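Long-range contact in ubiquitin-conjugating enzyme-like protein (Leishmania mexicana, PDB 6ZM3), which probably acts in ubiquitin conjugation as a UEV-type variant of the E2 enzymes, partnering an active E2 in ubiquitin-chain assembly: residues B[96-104]-B[116-124]. Numbering follows the deposited sequence.
Sequences VNREKFHVF and CLSELRKEM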
loop_
_atom_site.group_PDB
_atom_site.type_symbol
_atom_site.label_atom_id
_atom_site.label_comp_id
_atom_site.label_asym_id
_atom_site.label_seq_id
_atom_site.Cartn_x
_atom_site.Cartn_y
_atom_site.Cartn_z
ATOM N N VAL B 96 -13.497 -13.499 -4.530
ATOM C CA VAL B 96 -14.902 -13.289 -4.183
ATOM C C VAL B 96 -15.688 -14.400 -4.863
ATOM O O VAL B 96 -15.633 -14.550 -6.063
ATOM C CB VAL B 96 -15.404 -11.883 -4.570
ATOM C CG1 VAL B 96 -16.900 -11.691 -4.340
ATOM C CG2 VAL B 96 -14.657 -10.818 -3.784
ATOM N N ASN B 97 -16.318 -15.243 -4.037
ATOM C CA ASN B 97 -17.030 -16.457 -4.426
ATOM C C ASN B 97 -18.334 -16.112 -5.149
ATOM O O ASN B 97 -19.158 -15.387 -4.607
ATOM C CB ASN B 97 -17.339 -17.248 -3.142
ATOM C CG ASN B 97 -17.931 -18.599 -3.442
ATOM O OD1 ASN B 97 -19.067 -18.669 -3.889
ATOM N ND2 ASN B 97 -17.167 -19.651 -3.216
ATOM N N ARG B 98 -18.533 -16.719 -6.314
ATOM C CA ARG B 98 -19.605 -16.393 -7.244
ATOM C C ARG B 98 -20.963 -16.940 -6.796
ATOM O O ARG B 98 -22.001 -16.469 -7.266
ATOM C CB ARG B 98 -19.203 -16.829 -8.652
ATOM C CG ARG B 98 -18.295 -15.816 -9.338
ATOM C CD ARG B 98 -17.507 -16.399 -10.502
ATOM N NE ARG B 98 -17.282 -15.402 -11.546
ATOM C CZ ARG B 98 -17.825 -15.405 -12.766
ATOM N NH1 ARG B 98 -18.635 -16.384 -13.139
ATOM N NH2 ARG B 98 -17.549 -14.424 -13.614
ATOM N N GLU B 99 -20.954 -17.903 -5.866
ATOM C CA GLU B 99 -22.197 -18.475 -5.364
ATOM C C GLU B 99 -22.564 -17.861 -4.013
ATOM O O GLU B 99 -23.704 -17.965 -3.572
ATOM C CB GLU B 99 -22.131 -20.009 -5.332
ATOM C CG GLU B 99 -21.629 -20.611 -6.642
ATOM C CD GLU B 99 -22.333 -21.860 -7.163
ATOM O OE1 GLU B 99 -22.120 -22.950 -6.583
ATOM O OE2 GLU B 99 -23.076 -21.748 -8.166
ATOM N N LYS B 100 -21.591 -17.247 -3.332
ATOM C CA LYS B 100 -21.823 -16.734 -1.986
ATOM C C LYS B 100 -22.014 -15.219 -1.969
ATOM O O LYS B 100 -22.579 -14.700 -1.006
ATOM C CB LYS B 100 -20.682 -17.107 -1.037
ATOM C CG LYS B 100 -20.595 -18.591 -0.695
ATOM C CD LYS B 100 -19.265 -18.997 -0.094
ATOM C CE LYS B 100 -19.293 -20.416 0.433
ATOM N NZ LYS B 100 -18.251 -20.625 1.467
ATOM N N PHE B 101 -21.468 -14.493 -2.958
ATOM C CA PHE B 101 -21.674 -13.043 -2.945
ATOM C C PHE B 101 -23.018 -12.765 -3.619
ATOM O O PHE B 101 -23.157 -13.080 -4.793
ATOM C CB PHE B 101 -20.528 -12.318 -3.669
ATOM C CG PHE B 101 -20.548 -10.803 -3.606
ATOM C CD1 PHE B 101 -21.016 -10.130 -2.487
ATOM C CD2 PHE B 101 -20.121 -10.050 -4.687
ATOM C CE1 PHE B 101 -21.047 -8.744 -2.436
ATOM C CE2 PHE B 101 -20.168 -8.661 -4.639
ATOM C CZ PHE B 101 -20.612 -8.012 -3.513
ATOM N N HIS B 102 -23.973 -12.183 -2.882
ATOM C CA HIS B 102 -25.339 -12.010 -3.379
ATOM C C HIS B 102 -25.341 -11.378 -4.780
ATOM O O HIS B 102 -26.018 -11.861 -5.679
ATOM C CB HIS B 102 -26.241 -11.296 -2.356
ATOM C CG HIS B 102 -26.049 -9.817 -2.294
ATOM N ND1 HIS B 102 -24.963 -9.234 -1.660
ATOM C CD2 HIS B 102 -26.788 -8.798 -2.788
ATOM C CE1 HIS B 102 -25.057 -7.927 -1.746
ATOM N NE2 HIS B 102 -26.171 -7.635 -2.438
ATOM N N VAL B 103 -24.506 -10.352 -4.998
ATOM C CA VAL B 103 -24.461 -9.643 -6.264
ATOM C C VAL B 103 -24.100 -10.571 -7.411
ATOM O O VAL B 103 -24.462 -10.345 -8.559
ATOM C CB VAL B 103 -23.423 -8.520 -6.169
ATOM C CG1 VAL B 103 -23.206 -7.863 -7.529
ATOM C CG2 VAL B 103 -23.834 -7.540 -5.089
ATOM N N PHE B 104 -23.301 -11.591 -7.128
ATOM C CA PHE B 104 -22.812 -12.455 -8.185
ATOM C C PHE B 104 -23.754 -13.638 -8.395
ATOM O O PHE B 104 -23.880 -14.123 -9.518
ATOM C CB PHE B 104 -21.436 -13.010 -7.819
ATOM C CG PHE B 104 -20.301 -12.029 -7.982
ATOM C CD1 PHE B 104 -20.467 -10.852 -8.695
ATOM C CD2 PHE B 104 -19.044 -12.314 -7.458
ATOM C CE1 PHE B 104 -19.419 -9.951 -8.836
ATOM C CE2 PHE B 104 -17.991 -11.417 -7.611
ATOM C CZ PHE B 104 -18.187 -10.231 -8.286
ATOM N N CYS B 116 -20.179 -3.244 -7.086
ATOM C CA CYS B 116 -19.651 -4.487 -6.506
ATOM C C CYS B 116 -18.864 -4.184 -5.238
ATOM O O CYS B 116 -19.069 -4.840 -4.205
ATOM C CB CYS B 116 -18.757 -5.305 -7.442
ATOM S SG CYS B 116 -19.572 -6.060 -8.870
ATOM N N LEU B 117 -17.997 -3.160 -5.302
ATOM C CA LEU B 117 -17.210 -2.785 -4.138
ATOM C C LEU B 117 -18.066 -2.192 -3.013
ATOM O O LEU B 117 -17.821 -2.504 -1.838
ATOM C CB LEU B 117 -16.058 -1.852 -4.543
ATOM C CG LEU B 117 -15.007 -2.386 -5.515
ATOM C CD1 LEU B 117 -13.775 -1.458 -5.522
ATOM C CD2 LEU B 117 -14.555 -3.803 -5.173
ATOM N N SER B 118 -19.055 -1.318 -3.323
ATOM C CA SER B 118 -19.936 -0.815 -2.282
ATOM C C SER B 118 -20.634 -1.972 -1.581
ATOM O O SER B 118 -20.822 -1.911 -0.379
ATOM C CB SER B 118 -20.945 0.193 -2.778
ATOM O OG SER B 118 -20.482 1.491 -2.485
ATOM N N GLU B 119 -21.013 -2.986 -2.371
ATOM C CA GLU B 119 -21.730 -4.168 -1.907
ATOM C C GLU B 119 -20.829 -5.104 -1.092
ATOM O O GLU B 119 -21.315 -5.717 -0.133
ATOM C CB GLU B 119 -22.465 -4.880 -3.041
ATOM C CG GLU B 119 -23.662 -4.085 -3.587
ATOM C CD GLU B 119 -24.842 -3.967 -2.638
ATOM O OE1 GLU B 119 -25.220 -5.005 -2.073
ATOM O OE2 GLU B 119 -25.327 -2.834 -2.392
ATOM N N LEU B 120 -19.541 -5.223 -1.456
ATOM C CA LEU B 120 -18.581 -5.888 -0.573
ATOM C C LEU B 120 -18.385 -5.118 0.732
ATOM O O LEU B 120 -18.260 -5.707 1.814
ATOM C CB LEU B 120 -17.273 -6.120 -1.331
ATOM C CG LEU B 120 -17.374 -7.216 -2.377
ATOM C CD1 LEU B 120 -16.178 -7.208 -3.324
ATOM C CD2 LEU B 120 -17.492 -8.576 -1.677
ATOM N N ARG B 121 -18.398 -3.779 0.662
ATOM C CA ARG B 121 -18.266 -2.967 1.855
ATOM C C ARG B 121 -19.475 -3.096 2.783
ATOM O O ARG B 121 -19.315 -3.152 3.996
ATOM C CB ARG B 121 -17.986 -1.501 1.498
ATOM C CG ARG B 121 -17.495 -0.698 2.688
ATOM C CD ARG B 121 -17.207 0.722 2.262
ATOM N NE ARG B 121 -17.063 1.659 3.350
ATOM C CZ ARG B 121 -18.076 2.327 3.915
ATOM N NH1 ARG B 121 -19.338 2.098 3.566
ATOM N NH2 ARG B 121 -17.824 3.196 4.869
ATOM N N LYS B 122 -20.680 -3.185 2.218
ATOM C CA LYS B 122 -21.860 -3.415 3.041
ATOM C C LYS B 122 -21.760 -4.793 3.706
ATOM O O LYS B 122 -22.111 -4.912 4.870
ATOM C CB LYS B 122 -23.131 -3.356 2.188
ATOM C CG LYS B 122 -23.476 -2.014 1.550
ATOM C CD LYS B 122 -24.952 -1.909 1.198
ATOM N N GLU B 123 -21.236 -5.808 2.991
ATOM C CA GLU B 123 -21.078 -7.160 3.524
ATOM C C GLU B 123 -20.305 -7.134 4.835
ATOM O O GLU B 123 -20.520 -7.992 5.685
ATOM C CB GLU B 123 -20.314 -8.102 2.585
ATOM C CG GLU B 123 -21.125 -8.691 1.452
ATOM C CD GLU B 123 -22.094 -9.810 1.810
ATOM O OE1 GLU B 123 -22.211 -10.151 3.014
ATOM O OE2 GLU B 123 -22.741 -10.337 0.888
ATOM N N MET B 124 -19.386 -6.164 4.972
ATOM C CA MET B 124 -18.545 -6.029 6.144
ATOM C C MET B 124 -19.334 -5.423 7.302
ATOM O O MET B 124 -18.966 -5.605 8.458
ATOM C CB MET B 124 -17.339 -5.135 5.825
ATOM C CG MET B 124 -16.422 -5.734 4.801
ATOM S SD MET B 124 -15.121 -4.562 4.250
ATOM C CE MET B 124 -14.404 -5.542 2.939
#
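Phe-101 meets Leu-120 across the buried half of this contact, and the geometry identifies a CH-pi interaction: Leu-120 CD2 sits 3.7 Å from the centroid of the Phe-101 ring and 15° off its normal. CB of Val-103 lies over the opposite face, toward the rim, so the phenyl group sits between two aliphatic side chains. The first torsion of Phe-101 (chi1 -174°) swings the ring away from its own backbone N, toward helix 113-125, where its CZ comes within 3.6 Å of Cys-116 O, at the ring edge. Val-103 CG2 approaches Glu-119 CB to 3.6 Å, backing the bent glutamate chain with hydrocarbon. Val-96 CG2 extends the apolar patch, 3.9 Å from Leu-120 CD1, and Cys-116 SG lies 3.9 Å from Phe-104 CE1 in an oblique sulfur-aromatic contact. In the ubiquitin-conjugating (UBC) fold, this packing seats the loop and short helix 102-105 against helix 113-125, whose Leu-120 also touches Ile-49 of the antiparallel sheet; Val-96 and Cys-116 both rest on Ile-79 of strand 78-81. Preceding the short helix, an Asx turn is documented by Glu-99 N donating to Asn-97 OD1.

Toward solvent the fit is looser and polar. The exposed ring of His-102 points an edge at Glu-119, NE2 donating to OE1 at 2.8 Å, but the N-H...O angle of 118° marks the bond as weak, and the carboxylate plane is turned steeply against the ring. Glu-123 OE2 remains 3.6 Å from His-102 ND1, a proximity without an assigned hydrogen bond; two carboxylates this near may favour a protonated imidazole.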